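Local coordinates for plasmin and fibronectin-binding protein A (PDB 4MR0), which acts as a fibronectin-dependent adhesin and invasin of Streptococcus pneumoniae and binds human fibronectin, plasmin, plasminogen and serum albumin, at residues Glu344-Gln354 against Asn373-Phe384. Residues are numbered along the deposited sequence; the frame is centred on the assembly and turned at random.
Sequences ELVTAIGTHYQ and NMMYAGVRFTGF
L345 to T351 and M374 to F381 run parallel as neighbouring rungs of a right-handed parallel beta-helix, the pectate lyase-like fold of this adhesin, and pair through their backbones before, through and after a corner that both chains turn, at A348-I349 and G378-V379. The ladder starts with M375 N on L345 O (2.9 Å). V346 O then grips two donors, Y376 N and A377 N, and the bonding continues through the corner, where I349 N takes G378 O and R380 N binds I349 O.

Apolar side chains of the two rungs pack beside one another. Inside the helix, I349 and V379 both rest on I366, while M374, bent at chi2 and chi3, brings its sulfur to A348 CB and its methyl CE alongside L345 CB, beside F336. On the other side, the CE of M375 presses against V346 CG2 at 3.4 Å, a tight fit. G350, at phi 149° and psi -155°, has backbone angles suited to glycine, and its CA lies 3.0 Å from R380 O. A water joins T347 OG1 to NH1 of the extended R380. On the opposite side of the ladder, F384 CE1 meets T351 CG2 at 3.5 Å. At the far end the Q354 amide, also bonded through NE2 to D426 O, receives the T382 hydroxyl: OG1 donates to OE1 at 2.7 Å, in the amide plane and on a lone pair.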
ATOM      1  N   GLU A 344      -4.776   8.375 -11.032  1.00 20.79           N
ATOM      2  CA  GLU A 344      -4.831   7.228 -10.138  1.00 20.83           C
ATOM      3  C   GLU A 344      -3.546   7.053  -9.328  1.00 19.79           C
ATOM      4  O   GLU A 344      -2.458   7.390  -9.789  1.00 19.79           O
ATOM      5  CB  GLU A 344      -5.113   5.951 -10.942  1.00 21.30           C
ATOM      6  CG  GLU A 344      -6.391   5.987 -11.777  1.00 22.50           C
ATOM      7  CD  GLU A 344      -6.211   6.648 -13.146  1.00 24.26           C
ATOM      8  OE1 GLU A 344      -5.100   7.141 -13.446  1.00 23.77           O
ATOM      9  OE2 GLU A 344      -7.187   6.666 -13.926  1.00 25.50           O
ATOM     10  N   LEU A 345      -3.686   6.530  -8.113  1.00 21.30           N
ATOM     11  CA  LEU A 345      -2.539   6.290  -7.243  1.00 19.33           C
ATOM     12  C   LEU A 345      -1.637   5.276  -7.946  1.00 19.67           C
ATOM     13  O   LEU A 345      -2.112   4.481  -8.760  1.00 20.78           O
ATOM     14  CB  LEU A 345      -3.003   5.712  -5.904  1.00 18.48           C
ATOM     15  CG  LEU A 345      -4.240   6.337  -5.247  1.00 17.98           C
ATOM     16  CD1 LEU A 345      -4.535   5.602  -3.943  1.00 19.23           C
ATOM     17  CD2 LEU A 345      -4.016   7.823  -4.985  1.00 18.75           C
ATOM     18  N   VAL A 346      -0.343   5.310  -7.646  1.00 17.19           N
ATOM     19  CA  VAL A 346       0.598   4.377  -8.255  1.00 17.34           C
ATOM     20  C   VAL A 346       0.505   3.029  -7.530  1.00 17.27           C
ATOM     21  O   VAL A 346       0.267   1.986  -8.146  1.00 17.64           O
ATOM     22  CB  VAL A 346       2.045   4.920  -8.172  1.00 17.64           C
ATOM     23  CG1 VAL A 346       3.026   3.908  -8.753  1.00 17.36           C
ATOM     24  CG2 VAL A 346       2.136   6.239  -8.937  1.00 18.19           C
ATOM     25  N   THR A 347       0.684   3.068  -6.214  1.00 17.45           N
ATOM     26  CA  THR A 347       0.617   1.879  -5.369  1.00 17.21           C
ATOM     27  C   THR A 347      -0.205   2.281  -4.156  1.00 16.12           C
ATOM     28  O   THR A 347       0.141   3.231  -3.458  1.00 16.18           O
ATOM     29  CB  THR A 347       2.022   1.440  -4.908  1.00 17.20           C
ATOM     30  OG1 THR A 347       2.771   0.990  -6.041  1.00 22.36           O
ATOM     31  CG2 THR A 347       1.934   0.311  -3.890  1.00 18.44           C
ATOM     32  N   ALA A 348      -1.300   1.574  -3.900  1.00 14.88           N
ATOM     33  CA  ALA A 348      -2.143   1.934  -2.765  1.00 14.84           C
ATOM     34  C   ALA A 348      -1.519   1.651  -1.401  1.00 14.42           C
ATOM     35  O   ALA A 348      -1.495   2.526  -0.531  1.00 15.06           O
ATOM     36  CB  ALA A 348      -3.502   1.231  -2.870  1.00 14.13           C
ATOM     37  N   ILE A 349      -0.999   0.441  -1.221  1.00 13.46           N
ATOM     38  CA  ILE A 349      -0.447   0.042   0.071  1.00 14.34           C
ATOM     39  C   ILE A 349       0.804  -0.810  -0.042  1.00 14.81           C
ATOM     40  O   ILE A 349       0.899  -1.672  -0.918  1.00 14.38           O
ATOM     41  CB  ILE A 349      -1.481  -0.807   0.867  1.00 15.01           C
ATOM     42  CG1 ILE A 349      -2.817  -0.072   0.960  1.00 13.08           C
ATOM     43  CG2 ILE A 349      -0.948  -1.116   2.267  1.00 16.52           C
ATOM     44  CD1 ILE A 349      -3.966  -0.955   1.446  1.00 13.69           C
ATOM     45  N   GLY A 350       1.761  -0.582   0.854  1.00 13.85           N
ATOM     46  CA  GLY A 350       2.953  -1.410   0.845  1.00 15.83           C
ATOM     47  C   GLY A 350       4.205  -0.711   1.318  1.00 15.23           C
ATOM     48  O   GLY A 350       4.148   0.234   2.098  1.00 14.85           O
ATOM     49  N   THR A 351       5.344  -1.210   0.863  1.00 14.92           N
ATOM     50  CA  THR A 351       6.626  -0.609   1.184  1.00 16.57           C
ATOM     51  C   THR A 351       7.651  -1.174   0.209  1.00 18.52           C
ATOM     52  O   THR A 351       7.386  -2.168  -0.478  1.00 17.73           O
ATOM     53  CB  THR A 351       7.045  -0.852   2.652  1.00 17.12           C
ATOM     54  OG1 THR A 351       8.109   0.052   2.984  1.00 16.62           O
ATOM     55  CG2 THR A 351       7.500  -2.285   2.868  1.00 17.87           C
ATOM     56  N   HIS A 352       8.819  -0.550   0.150  1.00 16.15           N
ATOM     57  CA  HIS A 352       9.835  -0.958  -0.814  1.00 18.56           C
ATOM     58  C   HIS A 352      11.245  -0.983  -0.240  1.00 19.06           C
ATOM     59  O   HIS A 352      12.211  -0.836  -0.988  1.00 19.14           O
ATOM     60  CB  HIS A 352       9.822   0.049  -1.948  1.00 18.43           C
ATOM     61  CG  HIS A 352       9.963   1.461  -1.467  1.00 20.34           C
ATOM     62  ND1 HIS A 352       8.891   2.207  -1.024  1.00 20.32           N
ATOM     63  CD2 HIS A 352      11.061   2.231  -1.273  1.00 20.80           C
ATOM     64  CE1 HIS A 352       9.321   3.374  -0.580  1.00 20.76           C
ATOM     65  NE2 HIS A 352      10.635   3.414  -0.719  1.00 22.35           N
ATOM     66  N   TYR A 353      11.378  -1.175   1.064  1.00 18.53           N
ATOM     67  CA  TYR A 353      12.702  -1.145   1.664  1.00 19.73           C
ATOM     68  C   TYR A 353      12.842  -2.006   2.907  1.00 19.53           C
ATOM     69  O   TYR A 353      11.926  -2.089   3.724  1.00 18.80           O
ATOM     70  CB  TYR A 353      13.033   0.313   2.003  1.00 19.96           C
ATOM     71  CG  TYR A 353      14.340   0.549   2.725  1.00 21.55           C
ATOM     72  CD1 TYR A 353      15.559   0.440   2.062  1.00 21.52           C
ATOM     73  CD2 TYR A 353      14.354   0.921   4.070  1.00 23.58           C
ATOM     74  CE1 TYR A 353      16.764   0.704   2.721  1.00 22.63           C
ATOM     75  CE2 TYR A 353      15.551   1.185   4.738  1.00 24.02           C
ATOM     76  CZ  TYR A 353      16.751   1.076   4.055  1.00 23.81           C
ATOM     77  OH  TYR A 353      17.934   1.347   4.710  1.00 25.94           O
ATOM     78  N   GLN A 354      14.002  -2.647   3.034  1.00 19.43           N
ATOM     79  CA  GLN A 354      14.314  -3.480   4.186  1.00 20.23           C
ATOM     80  C   GLN A 354      15.813  -3.753   4.193  1.00 20.60           C
ATOM     81  O   GLN A 354      16.454  -3.727   3.148  1.00 21.07           O
ATOM     82  CB  GLN A 354      13.543  -4.812   4.145  1.00 19.35           C
ATOM     83  CG  GLN A 354      14.009  -5.801   3.077  1.00 19.09           C
ATOM     84  CD  GLN A 354      13.346  -7.169   3.219  1.00 20.26           C
ATOM     85  OE1 GLN A 354      12.653  -7.634   2.312  1.00 22.89           O
ATOM     86  NE2 GLN A 354      13.560  -7.817   4.362  1.00 19.80           N
ATOM     87  N   ASN A 373      -8.252   0.921 -10.311  1.00 20.40           N
ATOM     88  CA  ASN A 373      -7.351   1.272 -11.406  1.00 22.11           C
ATOM     89  C   ASN A 373      -6.013   1.895 -10.998  1.00 22.18           C
ATOM     90  O   ASN A 373      -5.646   2.960 -11.502  1.00 23.80           O
ATOM     91  CB  ASN A 373      -8.096   2.205 -12.386  1.00 22.09           C
ATOM     92  CG  ASN A 373      -7.473   2.228 -13.774  1.00 23.36           C
ATOM     93  OD1 ASN A 373      -7.112   1.184 -14.328  1.00 22.30           O
ATOM     94  ND2 ASN A 373      -7.361   3.424 -14.354  1.00 23.10           N
ATOM     95  N   MET A 374      -5.283   1.238 -10.097  1.00 20.58           N
ATOM     96  CA  MET A 374      -3.973   1.739  -9.672  1.00 20.71           C
ATOM     97  C   MET A 374      -3.022   1.618 -10.860  1.00 20.61           C
ATOM     98  O   MET A 374      -3.193   0.745 -11.710  1.00 21.96           O
ATOM     99  CB  MET A 374      -3.429   0.919  -8.498  1.00 20.42           C
ATOM    100  CG  MET A 374      -3.652   1.544  -7.107  1.00 19.02           C
ATOM    101  SD  MET A 374      -5.339   1.779  -6.529  1.00 16.89           S
ATOM    102  CE  MET A 374      -5.794   3.329  -7.406  1.00 20.37           C
ATOM    103  N   MET A 375      -2.021   2.491 -10.920  1.00 21.35           N
ATOM    104  CA  MET A 375      -1.062   2.484 -12.020  1.00 21.02           C
ATOM    105  C   MET A 375      -0.054   1.337 -11.951  1.00 21.50           C
ATOM    106  O   MET A 375       0.377   0.817 -12.986  1.00 22.08           O
ATOM    107  CB  MET A 375      -0.318   3.825 -12.060  1.00 19.71           C
ATOM    108  CG  MET A 375       0.746   3.920 -13.138  1.00 20.85           C
ATOM    109  SD  MET A 375       1.626   5.512 -13.076  1.00 20.15           S
ATOM    110  CE  MET A 375       2.957   5.101 -12.074  1.00 19.87           C
ATOM    111  N   TYR A 376       0.314   0.926 -10.743  1.00 20.10           N
ATOM    112  CA  TYR A 376       1.299  -0.134 -10.608  1.00 19.95           C
ATOM    113  C   TYR A 376       0.849  -1.335  -9.790  1.00 19.58           C
ATOM    114  O   TYR A 376       1.111  -2.485 -10.165  1.00 18.48           O
ATOM    115  CB  TYR A 376       2.587   0.445 -10.013  1.00 20.47           C
ATOM    116  CG  TYR A 376       3.745  -0.525  -9.970  1.00 24.20           C
ATOM    117  CD1 TYR A 376       3.983  -1.405 -11.026  1.00 25.05           C
ATOM    118  CD2 TYR A 376       4.631  -0.535  -8.892  1.00 23.34           C
ATOM    119  CE1 TYR A 376       5.070  -2.270 -11.010  1.00 27.28           C
ATOM    120  CE2 TYR A 376       5.726  -1.398  -8.870  1.00 27.50           C
ATOM    121  CZ  TYR A 376       5.937  -2.262  -9.931  1.00 27.59           C
ATOM    122  OH  TYR A 376       7.013  -3.119  -9.917  1.00 31.67           O
ATOM    123  N   ALA A 377       0.169  -1.076  -8.680  1.00 17.75           N
ATOM    124  CA  ALA A 377      -0.276  -2.166  -7.830  1.00 17.64           C
ATOM    125  C   ALA A 377      -1.205  -1.703  -6.725  1.00 18.37           C
ATOM    126  O   ALA A 377      -1.125  -0.564  -6.264  1.00 18.28           O
ATOM    127  CB  ALA A 377       0.934  -2.853  -7.216  1.00 16.33           C
ATOM    128  N   GLY A 378      -2.097  -2.591  -6.305  1.00 17.71           N
ATOM    129  CA  GLY A 378      -2.986  -2.254  -5.214  1.00 16.95           C
ATOM    130  C   GLY A 378      -2.180  -2.466  -3.942  1.00 17.52           C
ATOM    131  O   GLY A 378      -2.212  -1.653  -3.008  1.00 18.53           O
ATOM    132  N   VAL A 379      -1.432  -3.566  -3.928  1.00 16.04           N
ATOM    133  CA  VAL A 379      -0.607  -3.946  -2.782  1.00 14.85           C
ATOM    134  C   VAL A 379       0.753  -4.457  -3.255  1.00 14.26           C
ATOM    135  O   VAL A 379       0.826  -5.415  -4.021  1.00 14.24           O
ATOM    136  CB  VAL A 379      -1.304  -5.073  -1.966  1.00 15.31           C
ATOM    137  CG1 VAL A 379      -0.439  -5.496  -0.791  1.00 13.12           C
ATOM    138  CG2 VAL A 379      -2.674  -4.592  -1.487  1.00 15.10           C
ATOM    139  N   ARG A 380       1.827  -3.816  -2.802  1.00 13.86           N
ATOM    140  CA  ARG A 380       3.175  -4.229  -3.177  1.00 15.68           C
ATOM    141  C   ARG A 380       4.097  -4.031  -1.983  1.00 15.00           C
ATOM    142  O   ARG A 380       4.137  -2.949  -1.393  1.00 15.99           O
ATOM    143  CB  ARG A 380       3.677  -3.411  -4.370  1.00 16.92           C
ATOM    144  CG  ARG A 380       5.151  -3.639  -4.702  1.00 18.06           C
ATOM    145  CD  ARG A 380       5.515  -2.983  -6.028  1.00 20.76           C
ATOM    146  NE  ARG A 380       6.927  -3.138  -6.371  1.00 21.94           N
ATOM    147  CZ  ARG A 380       7.899  -2.336  -5.948  1.00 23.02           C
ATOM    148  NH1 ARG A 380       7.627  -1.309  -5.154  1.00 22.87           N
ATOM    149  NH2 ARG A 380       9.149  -2.554  -6.336  1.00 24.57           N
ATOM    150  N   PHE A 381       4.849  -5.069  -1.634  1.00 14.59           N
ATOM    151  CA  PHE A 381       5.724  -4.969  -0.477  1.00 15.14           C
ATOM    152  C   PHE A 381       6.850  -5.995  -0.440  1.00 14.82           C
ATOM    153  O   PHE A 381       6.779  -7.048  -1.080  1.00 15.17           O
ATOM    154  CB  PHE A 381       4.891  -5.146   0.800  1.00 13.63           C
ATOM    155  CG  PHE A 381       4.174  -6.476   0.873  1.00 15.31           C
ATOM    156  CD1 PHE A 381       2.939  -6.658   0.248  1.00 16.08           C
ATOM    157  CD2 PHE A 381       4.758  -7.562   1.522  1.00 14.28           C
ATOM    158  CE1 PHE A 381       2.299  -7.907   0.268  1.00 16.38           C
ATOM    159  CE2 PHE A 381       4.124  -8.817   1.546  1.00 17.06           C
ATOM    160  CZ  PHE A 381       2.895  -8.985   0.916  1.00 15.83           C
ATOM    161  N   THR A 382       7.889  -5.662   0.323  1.00 12.80           N
ATOM    162  CA  THR A 382       9.019  -6.550   0.557  1.00 14.97           C
ATOM    163  C   THR A 382       9.314  -6.389   2.043  1.00 14.51           C
ATOM    164  O   THR A 382       9.260  -5.280   2.566  1.00 17.69           O
ATOM    165  CB  THR A 382      10.293  -6.166  -0.262  1.00 13.80           C
ATOM    166  OG1 THR A 382      11.357  -7.075   0.058  1.00 16.53           O
ATOM    167  CG2 THR A 382      10.750  -4.744   0.066  1.00 13.51           C
ATOM    168  N   GLY A 383       9.601  -7.487   2.731  1.00 14.99           N
ATOM    169  CA  GLY A 383       9.893  -7.392   4.147  1.00 17.39           C
ATOM    170  C   GLY A 383       8.712  -7.379   5.110  1.00 17.96           C
ATOM    171  O   GLY A 383       8.755  -6.678   6.120  1.00 18.58           O
ATOM    172  N   PHE A 384       7.653  -8.125   4.802  1.00 17.75           N
ATOM    173  CA  PHE A 384       6.490  -8.220   5.696  1.00 15.70           C
ATOM    174  C   PHE A 384       6.400  -9.666   6.183  1.00 14.93           C
ATOM    175  O   PHE A 384       6.830 -10.584   5.489  1.00 15.39           O
ATOM    176  CB  PHE A 384       5.173  -7.901   4.970  1.00 13.63           C
ATOM    177  CG  PHE A 384       4.873  -6.430   4.819  1.00 14.59           C
ATOM    178  CD1 PHE A 384       5.779  -5.458   5.239  1.00 14.61           C
ATOM    179  CD2 PHE A 384       3.683  -6.024   4.217  1.00 12.54           C
ATOM    180  CE1 PHE A 384       5.502  -4.099   5.059  1.00 15.14           C
ATOM    181  CE2 PHE A 384       3.395  -4.669   4.032  1.00 15.15           C
ATOM    182  CZ  PHE A 384       4.312  -3.704   4.455  1.00 14.37           C
TER
HETATM  183  O   HOH W   1      -9.618   5.620 -13.385  1.00 26.70           O
HETATM  184  O   HOH W   2       5.074   0.490  -5.221  1.00 24.86           O
HETATM  185  O   HOH W   3      10.069  -4.051   5.445  1.00 25.63           O